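PDB 2RBK: haloacid dehalogenase-like hydrolase from Bacteroides thetaiotaomicron, which probably acts as a magnesium-dependent phosphatase of the HAD superfamily, and here holds a vanadium oxide group beside magnesium in its active site. Local coordinates for residues Ile66-Ala71 against Asp186-Ile192; Tyr81-Pro86 against Val181-Asp186; Ile148-Ile154 against Ala177-Thr182; Leu203-Phe209 against His221-Val226. Residues are numbered along the deposited sequence.

Interaction 1: residues Ile66-Ala71 against Asp186-Ile192. With VN4 (oxido(dioxo)vanadium), chain C.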
loop_
_atom_site.group_PDB
_atom_site.type_symbol
_atom_site.label_atom_id
_atom_site.label_comp_id
_atom_site.label_asym_id
_atom_site.label_seq_id
_atom_site.Cartn_x
_atom_site.Cartn_y
_atom_site.Cartn_z
ATOM N N ILE A 66 -6.454 -4.641 -2.362
ATOM C CA ILE A 66 -6.301 -4.177 -1.012
ATOM C C ILE A 66 -5.685 -2.798 -1.128
ATOM O O ILE A 66 -4.556 -2.672 -1.612
ATOM C CB ILE A 66 -5.377 -5.149 -0.201
ATOM C CG1 ILE A 66 -6.019 -6.517 -0.049
ATOM C CG2 ILE A 66 -4.950 -4.510 1.119
ATOM C CD1 ILE A 66 -4.956 -7.581 0.187
ATOM N N THR A 67 -6.432 -1.762 -0.748
ATOM C CA THR A 67 -5.952 -0.378 -0.846
ATOM C C THR A 67 -5.972 0.247 0.522
ATOM O O THR A 67 -6.528 -0.290 1.485
ATOM C CB THR A 67 -6.807 0.435 -1.858
ATOM O OG1 THR A 67 -8.090 0.743 -1.291
ATOM C CG2 THR A 67 -6.939 -0.266 -3.178
ATOM N N MET A 68 -5.318 1.413 0.611
ATOM C CA MET A 68 -5.235 2.124 1.886
ATOM C C MET A 68 -4.794 1.163 3.022
ATOM O O MET A 68 -5.346 1.165 4.131
ATOM C CB MET A 68 -6.536 2.853 2.238
ATOM C CG MET A 68 -6.842 3.915 1.235
ATOM S SD MET A 68 -8.069 5.095 1.741
ATOM C CE MET A 68 -9.442 4.724 0.636
ATOM N N ASN A 69 -3.784 0.360 2.728
ATOM C CA ASN A 69 -3.166 -0.487 3.763
ATOM C C ASN A 69 -4.148 -1.441 4.398
ATOM O O ASN A 69 -3.995 -1.820 5.547
ATOM C CB ASN A 69 -2.474 0.352 4.859
ATOM C CG ASN A 69 -1.268 1.053 4.330
ATOM O OD1 ASN A 69 -0.251 0.408 4.090
ATOM N ND2 ASN A 69 -1.376 2.348 4.049
ATOM N N GLY A 70 -5.160 -1.900 3.637
ATOM C CA GLY A 70 -6.175 -2.800 4.165
ATOM C C GLY A 70 -7.446 -2.170 4.588
ATOM O O GLY A 70 -8.437 -2.897 4.845
ATOM N N ALA A 71 -7.504 -0.841 4.659
ATOM C CA ALA A 71 -8.710 -0.135 5.091
ATOM C C ALA A 71 -9.783 -0.046 4.013
ATOM O O ALA A 71 -10.917 0.380 4.281
ATOM C CB ALA A 71 -8.385 1.263 5.594
ATOM N N ASP A 186 -6.016 -2.238 10.770
ATOM C CA ASP A 186 -6.012 -2.148 9.320
ATOM C C ASP A 186 -4.619 -1.987 8.786
ATOM O O ASP A 186 -4.069 -0.896 8.707
ATOM C CB ASP A 186 -6.933 -1.019 8.880
ATOM C CG ASP A 186 -8.375 -1.373 9.272
ATOM O OD1 ASP A 186 -8.731 -2.568 9.264
ATOM O OD2 ASP A 186 -9.078 -0.426 9.661
ATOM N N THR A 187 -4.017 -3.122 8.440
ATOM C CA THR A 187 -2.754 -3.245 7.748
ATOM C C THR A 187 -2.932 -4.181 6.565
ATOM O O THR A 187 -4.002 -4.807 6.428
ATOM C CB THR A 187 -1.577 -3.788 8.617
ATOM O OG1 THR A 187 -1.772 -5.148 8.814
ATOM C CG2 THR A 187 -1.540 -3.075 9.968
ATOM N N LYS A 188 -1.919 -4.328 5.745
ATOM C CA LYS A 188 -2.098 -5.239 4.605
ATOM C C LYS A 188 -2.416 -6.665 5.023
ATOM O O LYS A 188 -3.019 -7.404 4.232
ATOM C CB LYS A 188 -0.892 -5.150 3.691
ATOM C CG LYS A 188 -0.724 -3.822 2.993
ATOM C CD LYS A 188 0.514 -3.743 2.178
ATOM C CE LYS A 188 0.750 -2.322 1.647
ATOM N NZ LYS A 188 1.848 -2.252 0.640
ATOM N N GLN A 189 -1.986 -7.080 6.199
ATOM C CA GLN A 189 -2.359 -8.411 6.723
ATOM C C GLN A 189 -3.856 -8.589 6.801
ATOM O O GLN A 189 -4.407 -9.658 6.477
ATOM C CB GLN A 189 -1.729 -8.651 8.110
ATOM C CG GLN A 189 -2.337 -9.587 9.083
ATOM C CD GLN A 189 -1.517 -9.836 10.310
ATOM O OE1 GLN A 189 -0.448 -9.233 10.470
ATOM N NE2 GLN A 189 -1.939 -10.770 11.181
ATOM N N LYS A 190 -4.578 -7.559 7.311
ATOM C CA LYS A 190 -6.052 -7.573 7.328
ATOM C C LYS A 190 -6.583 -7.719 5.935
ATOM O O LYS A 190 -7.553 -8.444 5.676
ATOM C CB LYS A 190 -6.567 -6.263 7.964
ATOM C CG LYS A 190 -8.071 -6.008 7.865
ATOM C CD LYS A 190 -8.900 -7.022 8.536
ATOM C CE LYS A 190 -10.337 -6.488 8.763
ATOM N NZ LYS A 190 -11.248 -7.518 9.350
ATOM N N GLY A 191 -5.975 -6.998 4.972
ATOM C CA GLY A 191 -6.400 -7.105 3.596
ATOM C C GLY A 191 -6.289 -8.541 3.067
ATOM O O GLY A 191 -7.211 -9.019 2.411
ATOM N N ILE A 192 -5.171 -9.207 3.366
ATOM C CA ILE A 192 -5.045 -10.590 2.949
ATOM C C ILE A 192 -6.167 -11.422 3.497
ATOM O O ILE A 192 -6.803 -12.200 2.810
ATOM C CB ILE A 192 -3.663 -11.185 3.359
ATOM C CG1 ILE A 192 -2.577 -10.569 2.472
ATOM C CG2 ILE A 192 -3.700 -12.695 3.282
ATOM C CD1 ILE A 192 -1.161 -11.066 2.745
HETATM V V VN4 C . 2.999 0.317 -1.784
HETATM O O1 VN4 C . 2.178 0.200 -3.226
HETATM O O2 VN4 C . 4.723 0.675 -1.759
HETATM O O3 VN4 C . 2.220 0.734 -0.174
HETATM O O HOH W 1 0.133 -1.994 5.794
HETATM O O HOH W 2 2.443 2.347 -2.073
#
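In the Rossmann-like core of this HAD enzyme, the loop leaving strand 64-67 packs against the start of helix 188-199, which carries the active-site lysine. Lys188 is an almost ideal m-t-t-t chain, with chi2 to chi4 all within about 10° of 180°. That full extension carries it past Asn69 (Lys188 CE to Asn69 OD1, 3.8 Å) and lets Lys188 NZ donate to VN4 O3 at 3.1 Å; the ammonium also forms a salt bridge with Asp215. Asn69 adopts m on a backbone of positive phi (59°), and its ND2 turns to Gln149 and Asp180. Thr187 is the helix N-cap: with chi1 at p, its OG1 accepts a weak capping bond from Gln189 N (3.3 Å), and the same hydroxyl meets Ser217. Close approach depends on two glycines. A beta carbon on Gly70 would fall 2.3 Å from Thr187 O, and one on Gly191 would fall 2.4 Å from Ile66 CG2; the CA atoms of Gly70 and Gly191 therefore come within 4.3 Å. Ile66, in its m-t rotamer, uses this space and lays CD1 3.3 Å from Gly191 C and 4.5 Å from Ile192 CG1. The segments share no direct hydrogen bond, but a water joins them, donating to Asn69 OD1 at 3.0 Å and accepting from Lys188 N at 3.1 Å.

Interaction 2: residues Tyr81-Pro86 against Val181-Asp186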
loop_
_atom_site.group_PDB
_atom_site.type_symbol
_atom_site.label_atom_id
_atom_site.label_comp_id
_atom_site.label_asym_id
_atom_site.label_seq_id
_atom_site.Cartn_x
_atom_site.Cartn_y
_atom_site.Cartn_z
ATOM N N TYR A 81 -14.584 -5.056 2.356
ATOM C CA TYR A 81 -14.217 -4.589 3.674
ATOM C C TYR A 81 -13.818 -3.127 3.564
ATOM O O TYR A 81 -13.128 -2.746 2.622
ATOM C CB TYR A 81 -13.041 -5.387 4.302
ATOM C CG TYR A 81 -12.597 -4.797 5.607
ATOM C CD1 TYR A 81 -13.367 -4.860 6.762
ATOM C CD2 TYR A 81 -11.399 -4.096 5.686
ATOM C CE1 TYR A 81 -12.973 -4.270 7.934
ATOM C CE2 TYR A 81 -11.009 -3.483 6.854
ATOM C CZ TYR A 81 -11.783 -3.572 7.998
ATOM O OH TYR A 81 -11.408 -3.021 9.186
ATOM N N LYS A 82 -14.204 -2.318 4.543
ATOM C CA LYS A 82 -13.688 -0.958 4.654
ATOM C C LYS A 82 -13.717 -0.560 6.120
ATOM O O LYS A 82 -14.337 -1.237 6.955
ATOM C CB LYS A 82 -14.455 0.028 3.792
ATOM C CG LYS A 82 -15.963 0.060 3.927
ATOM C CD LYS A 82 -16.573 1.263 3.238
ATOM C CE LYS A 82 -17.967 1.619 3.717
ATOM N NZ LYS A 82 -18.861 2.347 2.786
ATOM N N SER A 83 -13.044 0.542 6.399
ATOM C CA SER A 83 -12.995 1.060 7.738
ATOM C C SER A 83 -12.901 2.581 7.704
ATOM O O SER A 83 -12.721 3.171 6.660
ATOM C CB SER A 83 -11.789 0.493 8.538
ATOM O OG SER A 83 -10.592 0.949 7.963
ATOM N N ALA A 84 -13.003 3.182 8.872
ATOM C CA ALA A 84 -12.871 4.622 9.013
ATOM C C ALA A 84 -12.167 4.887 10.346
ATOM O O ALA A 84 -12.304 4.154 11.324
ATOM C CB ALA A 84 -14.189 5.318 8.961
ATOM N N ILE A 85 -11.421 5.991 10.395
ATOM C CA ILE A 85 -10.665 6.388 11.562
ATOM C C ILE A 85 -11.555 7.052 12.583
ATOM O O ILE A 85 -12.375 7.907 12.217
ATOM C CB ILE A 85 -9.514 7.320 11.103
ATOM C CG1 ILE A 85 -8.555 6.597 10.169
ATOM C CG2 ILE A 85 -8.782 7.882 12.299
ATOM C CD1 ILE A 85 -7.574 7.503 9.499
ATOM N N PRO A 86 -11.411 6.754 13.860
ATOM C CA PRO A 86 -12.141 7.488 14.903
ATOM C C PRO A 86 -11.999 9.014 14.712
ATOM O O PRO A 86 -10.897 9.516 14.518
ATOM C CB PRO A 86 -11.459 7.029 16.191
ATOM C CG PRO A 86 -11.071 5.609 15.879
ATOM C CD PRO A 86 -10.575 5.712 14.448
ATOM N N VAL A 181 -1.838 6.463 7.961
ATOM C CA VAL A 181 -2.526 6.226 9.216
ATOM C C VAL A 181 -3.913 5.681 8.878
ATOM O O VAL A 181 -4.659 6.298 8.115
ATOM C CB VAL A 181 -2.614 7.513 10.018
ATOM C CG1 VAL A 181 -3.291 7.237 11.374
ATOM C CG2 VAL A 181 -1.240 8.104 10.258
ATOM N N THR A 182 -4.258 4.523 9.488
ATOM C CA THR A 182 -5.523 3.848 9.302
ATOM C C THR A 182 -6.029 3.385 10.655
ATOM O O THR A 182 -5.331 3.433 11.668
ATOM C CB THR A 182 -5.362 2.661 8.333
ATOM O OG1 THR A 182 -4.278 1.857 8.822
ATOM C CG2 THR A 182 -5.140 3.112 6.892
ATOM N N ALA A 183 -7.289 2.919 10.685
ATOM C CA ALA A 183 -7.888 2.506 11.937
ATOM C C ALA A 183 -7.289 1.215 12.473
ATOM O O ALA A 183 -6.567 0.467 11.799
ATOM C CB ALA A 183 -9.400 2.354 11.729
ATOM N N LYS A 184 -7.609 0.923 13.739
ATOM C CA LYS A 184 -7.107 -0.218 14.481
ATOM C C LYS A 184 -7.187 -1.497 13.690
ATOM O O LYS A 184 -8.232 -1.907 13.239
ATOM C CB LYS A 184 -7.936 -0.380 15.769
ATOM C CG LYS A 184 -7.703 -1.558 16.667
ATOM C CD LYS A 184 -6.465 -1.211 17.494
ATOM C CE LYS A 184 -6.280 -2.227 18.603
ATOM N NZ LYS A 184 -4.862 -2.048 19.069
ATOM N N GLY A 185 -6.015 -2.173 13.568
ATOM C CA GLY A 185 -5.950 -3.446 12.916
ATOM C C GLY A 185 -5.856 -3.398 11.408
ATOM O O GLY A 185 -5.596 -4.442 10.806
ATOM N N ASP A 186 -6.016 -2.238 10.770
ATOM C CA ASP A 186 -6.012 -2.148 9.320
ATOM C C ASP A 186 -4.619 -1.987 8.786
ATOM O O ASP A 186 -4.069 -0.896 8.707
ATOM C CB ASP A 186 -6.933 -1.019 8.880
ATOM C CG ASP A 186 -8.375 -1.373 9.272
ATOM O OD1 ASP A 186 -8.731 -2.568 9.264
ATOM O OD2 ASP A 186 -9.078 -0.426 9.661
HETATM O O HOH W 3 -9.190 3.316 8.563
#
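Both oxygens of one carboxylate are used here: Tyr81 OH donates to Asp186 OD1 and Ser83 OG donates to Asp186 OD2, each at 2.7 Å. The two segments are the paired connections between the HAD core and its cap, one leaving the core after edge strand 78-82, the other returning from cap strand 180-182 towards helix 188-199, so Asp186 clasps outgoing to incoming chain. A type II turn from Ala183 to Asp186 presents the carboxylate, closed by Asp186 N to Ala183 O at 2.9 Å, with Gly185 at a phi of 83° that favours glycine. Thr182 OG1 reinforces this fold-back by donating to Asp186 O at 2.8 Å. Further out, a water accepts from Ala183 N (2.9 Å) and donates to Ser83 OG (2.8 Å), spanning the gap beside the direct bond. The Tyr81 ring meets Asp186 at its edge and has a cation-pi partner in Lys190. Beyond the polar group, Ala183 CB points toward segment 81-86, lying 3.4 Å from Ala84 O and 4.5 Å from Pro86 CD. Ile85 starts sideways, but its m-t rotamer brings the tip back, leaving Ile85 CD1 3.4 Å from Val181 O.

Interaction 3: residues Ile148-Ile154 against Ala177-Thr182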
loop_
_atom_site.group_PDB
_atom_site.type_symbol
_atom_site.label_atom_id
_atom_site.label_comp_id
_atom_site.label_asym_id
_atom_site.label_seq_id
_atom_site.Cartn_x
_atom_site.Cartn_y
_atom_site.Cartn_z
ATOM N N ILE A 148 -10.909 7.477 5.792
ATOM C CA ILE A 148 -10.427 6.096 5.747
ATOM C C ILE A 148 -8.941 6.017 5.953
ATOM O O ILE A 148 -8.421 5.109 6.657
ATOM C CB ILE A 148 -10.818 5.430 4.431
ATOM C CG1 ILE A 148 -12.344 5.538 4.227
ATOM C CG2 ILE A 148 -10.325 4.009 4.379
ATOM C CD1 ILE A 148 -12.882 4.811 3.049
ATOM N N GLN A 149 -8.165 6.969 5.431
ATOM C CA GLN A 149 -6.728 7.005 5.593
ATOM C C GLN A 149 -6.271 8.470 5.632
ATOM O O GLN A 149 -6.770 9.295 4.890
ATOM C CB GLN A 149 -5.991 6.263 4.460
ATOM C CG GLN A 149 -4.471 6.258 4.631
ATOM C CD GLN A 149 -3.842 5.284 3.654
ATOM O OE1 GLN A 149 -3.728 4.084 4.008
ATOM N NE2 GLN A 149 -3.478 5.700 2.458
ATOM N N MET A 150 -5.306 8.751 6.521
ATOM C CA MET A 150 -4.605 10.026 6.510
ATOM C C MET A 150 -3.156 9.793 6.223
ATOM O O MET A 150 -2.582 8.816 6.712
ATOM C CB MET A 150 -4.697 10.718 7.856
ATOM C CG MET A 150 -5.972 10.982 8.421
ATOM S SD MET A 150 -5.995 11.616 10.064
ATOM C CE MET A 150 -5.470 10.486 11.263
ATOM N N THR A 151 -2.549 10.692 5.493
ATOM C CA THR A 151 -1.125 10.596 5.126
ATOM C C THR A 151 -0.415 11.883 5.516
ATOM O O THR A 151 -0.323 12.815 4.676
ATOM C CB THR A 151 -1.018 10.223 3.656
ATOM O OG1 THR A 151 -1.693 8.963 3.471
ATOM C CG2 THR A 151 0.435 10.085 3.275
ATOM N N PRO A 152 0.018 11.974 6.757
ATOM C CA PRO A 152 0.794 13.133 7.199
ATOM C C PRO A 152 2.240 13.055 6.749
ATOM O O PRO A 152 2.876 12.008 6.750
ATOM C CB PRO A 152 0.716 13.031 8.759
ATOM C CG PRO A 152 0.607 11.556 8.973
ATOM C CD PRO A 152 -0.291 11.057 7.889
ATOM N N PHE A 153 2.784 14.235 6.355
ATOM C CA PHE A 153 4.162 14.341 5.912
ATOM C C PHE A 153 4.990 14.673 7.152
ATOM O O PHE A 153 5.450 15.797 7.388
ATOM C CB PHE A 153 4.287 15.403 4.805
ATOM C CG PHE A 153 3.803 14.870 3.493
ATOM C CD1 PHE A 153 2.427 14.680 3.339
ATOM C CD2 PHE A 153 4.588 14.492 2.414
ATOM C CE1 PHE A 153 1.929 14.180 2.160
ATOM C CE2 PHE A 153 4.093 13.992 1.214
ATOM C CZ PHE A 153 2.720 13.794 1.109
ATOM N N ILE A 154 5.152 13.651 8.030
ATOM C CA ILE A 154 5.859 13.776 9.333
ATOM C C ILE A 154 7.048 12.865 9.359
ATOM O O ILE A 154 7.023 11.779 8.792
ATOM C CB ILE A 154 4.893 13.446 10.498
ATOM C CG1 ILE A 154 4.208 12.081 10.384
ATOM C CG2 ILE A 154 3.905 14.620 10.607
ATOM C CD1 ILE A 154 3.377 11.739 11.591
ATOM N N ALA A 177 9.269 10.017 3.327
ATOM C CA ALA A 177 8.883 11.343 3.815
ATOM C C ALA A 177 7.528 11.516 4.485
ATOM O O ALA A 177 7.104 12.608 4.940
ATOM C CB ALA A 177 8.904 12.249 2.577
ATOM N N PHE A 178 6.777 10.436 4.604
ATOM C CA PHE A 178 5.397 10.494 5.082
ATOM C C PHE A 178 4.984 9.135 5.584
ATOM O O PHE A 178 5.681 8.163 5.334
ATOM C CB PHE A 178 4.518 10.914 3.929
ATOM C CG PHE A 178 4.501 10.002 2.695
ATOM C CD1 PHE A 178 3.587 8.966 2.617
ATOM C CD2 PHE A 178 5.378 10.193 1.604
ATOM C CE1 PHE A 178 3.549 8.151 1.489
ATOM C CE2 PHE A 178 5.343 9.383 0.470
ATOM C CZ PHE A 178 4.410 8.359 0.431
ATOM N N ALA A 179 3.848 9.083 6.251
ATOM C CA ALA A 179 3.305 7.836 6.776
ATOM C C ALA A 179 1.823 7.762 6.420
ATOM O O ALA A 179 1.184 8.793 6.263
ATOM C CB ALA A 179 3.506 7.748 8.291
ATOM N N ASP A 180 1.274 6.549 6.414
ATOM C CA ASP A 180 -0.141 6.312 6.257
ATOM C C ASP A 180 -0.733 5.863 7.585
ATOM O O ASP A 180 -0.198 4.943 8.217
ATOM C CB ASP A 180 -0.407 5.212 5.228
ATOM C CG ASP A 180 -0.044 5.556 3.798
ATOM O OD1 ASP A 180 -0.161 6.733 3.386
ATOM O OD2 ASP A 180 0.324 4.558 3.092
ATOM N N VAL A 181 -1.838 6.463 7.961
ATOM C CA VAL A 181 -2.526 6.226 9.216
ATOM C C VAL A 181 -3.913 5.681 8.878
ATOM O O VAL A 181 -4.659 6.298 8.115
ATOM C CB VAL A 181 -2.614 7.513 10.018
ATOM C CG1 VAL A 181 -3.291 7.237 11.374
ATOM C CG2 VAL A 181 -1.240 8.104 10.258
ATOM N N THR A 182 -4.258 4.523 9.488
ATOM C CA THR A 182 -5.523 3.848 9.302
ATOM C C THR A 182 -6.029 3.385 10.655
ATOM O O THR A 182 -5.331 3.433 11.668
ATOM C CB THR A 182 -5.362 2.661 8.333
ATOM O OG1 THR A 182 -4.278 1.857 8.822
ATOM C CG2 THR A 182 -5.140 3.112 6.892
#
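Val181 is the apolar centre, with the largest buried area of any residue in this contact (80 Å²). Its CG1 meets Met150 CE and its CG2 meets Pro152 CD, both at 3.9 Å, on a side where helix 87-100 also packs against Met150 and Pro152. A second apolar cluster lies at the far end: Phe178 CB sits over the face of the Phe153 ring, 4.0 Å from its centroid and 14° off the normal, a CH-pi contact, and Phe125 touches both rings. The backbone pairing starts at the first cluster and runs toward the second. Met150 and Val181 form a single antiparallel hydrogen-bonded bridge, Met150 N to Val181 O at 3.0 Å and Val181 N to Met150 O at 2.8 Å, with the short strand axes at 151°. Pro152 has no NH to give, yet Pro152 O accepts from Ala179 N at 3.1 Å, after which an inverse gamma turn centred on Phe153 turns the chain. At the polar edge Thr151 OG1 donates to Asp180 OD1 at 2.7 Å. Asp180 OD2 instead meets Asn69, which also binds Gln149, while Gln149 NE2 reaches Gly44 O. With the side chain of Asp180 about 5 Å from the bound vanadium group at the nearest atoms, this is the antiparallel cap-domain pairing of a Cof-type HAD enzyme, whose polar edge faces the core active site.

Interaction 4: residues Leu203-Phe209 against His221-Val226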
loop_
_atom_site.group_PDB
_atom_site.type_symbol
_atom_site.label_atom_id
_atom_site.label_comp_id
_atom_site.label_asym_id
_atom_site.label_seq_id
_atom_site.Cartn_x
_atom_site.Cartn_y
_atom_site.Cartn_z
ATOM N N LEU A 203 -4.883 -19.330 4.420
ATOM C CA LEU A 203 -3.663 -18.523 4.630
ATOM C C LEU A 203 -2.421 -19.293 4.192
ATOM O O LEU A 203 -1.439 -18.701 3.681
ATOM C CB LEU A 203 -3.563 -18.145 6.101
ATOM C CG LEU A 203 -2.441 -17.145 6.423
ATOM C CD1 LEU A 203 -2.648 -15.832 5.716
ATOM C CD2 LEU A 203 -2.363 -16.957 7.947
ATOM N N GLU A 204 -2.436 -20.607 4.360
ATOM C CA GLU A 204 -1.280 -21.429 4.025
ATOM C C GLU A 204 -1.051 -21.506 2.527
ATOM O O GLU A 204 -0.021 -22.070 2.087
ATOM C CB GLU A 204 -1.492 -22.819 4.674
ATOM C CG GLU A 204 -1.572 -22.916 6.178
ATOM C CD GLU A 204 -2.592 -22.065 6.927
ATOM O OE1 GLU A 204 -3.759 -22.183 6.422
ATOM O OE2 GLU A 204 -2.091 -21.255 7.843
ATOM N N GLU A 205 -1.923 -20.934 1.701
ATOM C CA GLU A 205 -1.860 -20.912 0.243
ATOM C C GLU A 205 -1.547 -19.530 -0.300
ATOM O O GLU A 205 -1.818 -19.230 -1.468
ATOM C CB GLU A 205 -3.185 -21.437 -0.313
ATOM C CG GLU A 205 -3.549 -22.849 0.084
ATOM C CD GLU A 205 -4.996 -23.257 -0.224
ATOM O OE1 GLU A 205 -5.184 -24.457 -0.554
ATOM O OE2 GLU A 205 -6.005 -22.455 -0.147
ATOM N N THR A 206 -0.993 -18.627 0.530
ATOM C CA THR A 206 -0.735 -17.248 0.142
ATOM C C THR A 206 0.753 -16.956 -0.016
ATOM O O THR A 206 1.597 -17.543 0.678
ATOM C CB THR A 206 -1.321 -16.272 1.169
ATOM O OG1 THR A 206 -0.725 -16.443 2.454
ATOM C CG2 THR A 206 -2.833 -16.446 1.270
ATOM N N MET A 207 1.061 -15.987 -0.861
ATOM C CA MET A 207 2.407 -15.474 -1.043
ATOM C C MET A 207 2.310 -13.963 -1.188
ATOM O O MET A 207 1.474 -13.470 -1.962
ATOM C CB MET A 207 3.043 -16.083 -2.289
ATOM C CG MET A 207 4.503 -15.671 -2.534
ATOM S SD MET A 207 5.239 -16.487 -3.958
ATOM C CE MET A 207 5.461 -18.137 -3.290
ATOM N N SER A 208 3.172 -13.234 -0.502
ATOM C CA SER A 208 3.184 -11.770 -0.576
ATOM C C SER A 208 4.566 -11.289 -1.028
ATOM O O SER A 208 5.582 -11.980 -0.852
ATOM C CB SER A 208 2.806 -11.165 0.767
ATOM O OG SER A 208 3.756 -11.526 1.743
ATOM N N PHE A 209 4.587 -10.084 -1.608
ATOM C CA PHE A 209 5.747 -9.455 -2.186
ATOM C C PHE A 209 5.789 -8.004 -1.757
ATOM O O PHE A 209 4.799 -7.295 -1.967
ATOM C CB PHE A 209 5.719 -9.515 -3.711
ATOM C CG PHE A 209 5.619 -10.897 -4.319
ATOM C CD1 PHE A 209 4.413 -11.579 -4.345
ATOM C CD2 PHE A 209 6.717 -11.504 -4.898
ATOM C CE1 PHE A 209 4.303 -12.811 -4.932
ATOM C CE2 PHE A 209 6.612 -12.763 -5.475
ATOM C CZ PHE A 209 5.403 -13.424 -5.508
ATOM N N HIS A 221 2.757 -12.555 7.602
ATOM C CA HIS A 221 1.475 -13.225 7.691
ATOM C C HIS A 221 1.219 -14.194 6.578
ATOM O O HIS A 221 0.631 -15.287 6.803
ATOM C CB HIS A 221 0.381 -12.168 7.745
ATOM C CG HIS A 221 -1.012 -12.696 8.003
ATOM N ND1 HIS A 221 -1.312 -13.383 9.158
ATOM C CD2 HIS A 221 -2.154 -12.532 7.253
ATOM C CE1 HIS A 221 -2.626 -13.653 9.078
ATOM N NE2 HIS A 221 -3.135 -13.152 7.985
ATOM N N ALA A 222 1.576 -13.850 5.350
ATOM C CA ALA A 222 1.430 -14.771 4.240
ATOM C C ALA A 222 2.250 -16.032 4.489
ATOM O O ALA A 222 3.231 -16.027 5.234
ATOM C CB ALA A 222 1.859 -14.114 2.941
ATOM N N ALA A 223 1.857 -17.155 3.858
ATOM C CA ALA A 223 2.624 -18.370 4.029
ATOM C C ALA A 223 4.073 -18.182 3.603
ATOM O O ALA A 223 5.011 -18.706 4.252
ATOM C CB ALA A 223 1.959 -19.554 3.335
ATOM N N ILE A 224 4.275 -17.489 2.499
ATOM C CA ILE A 224 5.590 -17.194 1.943
ATOM C C ILE A 224 5.639 -15.701 1.707
ATOM O O ILE A 224 4.802 -15.193 0.932
ATOM C CB ILE A 224 5.890 -17.981 0.689
ATOM C CG1 ILE A 224 5.840 -19.501 0.935
ATOM C CG2 ILE A 224 7.240 -17.536 0.108
ATOM C CD1 ILE A 224 5.827 -20.337 -0.318
ATOM N N GLY A 225 6.587 -15.018 2.299
ATOM C CA GLY A 225 6.814 -13.589 2.066
ATOM C C GLY A 225 8.112 -13.364 1.288
ATOM O O GLY A 225 9.147 -13.958 1.667
ATOM N N VAL A 226 8.044 -12.582 0.255
ATOM C CA VAL A 226 9.163 -12.261 -0.588
ATOM C C VAL A 226 9.498 -10.769 -0.482
ATOM O O VAL A 226 8.656 -9.926 -0.775
ATOM C CB VAL A 226 8.837 -12.602 -2.074
ATOM C CG1 VAL A 226 9.976 -12.129 -2.974
ATOM C CG2 VAL A 226 8.548 -14.068 -2.213
#
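A beta-alpha-beta unit of the Rossmann-like HAD core brings strands 206-210 and 224-227 side by side, parallel to within 15° and 4.7 Å apart at closest axis approach. Ile224 N to Thr206 O (3.2 Å), Ser208 N to Ile224 O (2.9 Å) and Val226 N to Ser208 O (2.8 Å) fix the register. At the entrance to the strands, small residues fill small hollows. Ala223 CB plugs the dip under the turn before strand 206-210, 3.5 Å from Leu203 O and 3.4 Å from Glu204 O, while Thr206 OG1 accepts from Ala223 N (3.0 Å) and donates to Leu203 O (2.7 Å). Leu203 bulges over His221: Leu203 CD1 lies 3.8 Å from the imidazole centroid and 25° off its normal, a CH-pi contact. Ala222, a residue of a second magnesium site seen in a structure of this protein but not occupied here, tucks its CB 3.4 Å from Ser208 OG, on the face where Gly225 leaves a shallow space. Ser208 OG itself bonds to Met218. Across the sheet, Met207, Phe209, Ile224 and Val226 form the bulkier surface, covered by helix 250-258. There Met207 CE fits against Ile224 CD1 at 3.7 Å, and Phe209, with chi1 at m, packs beside Val226, Phe209 CD2 lying 3.7 Å from Val226 CB.

Overall arrangement
Interactions 1, 2 and 3 form one connected group. Interactions 2 and 3 are nested along the chain inside the loop closed by interaction 1, both use strand 180-182, and have centres about 12 Å apart; interactions 1 and 2 share Asp186, with centres about 9 Å apart. Interaction 4 follows later in sequence, about 14 Å from interaction 1 between centres and about 26 Å from interaction 3, across the centre of the chain. Interactions 1, 2 and 4 reach the same eight-stranded core sheet, whereas interaction 3 belongs to the cap. Ile192 of helix 188-199 joins interaction 1 to interaction 4 by touching Leu203 and Ala222, while Asn69 ties interaction 1 to Gln149 and Asp180, linking core and cap beside the ligand pocket.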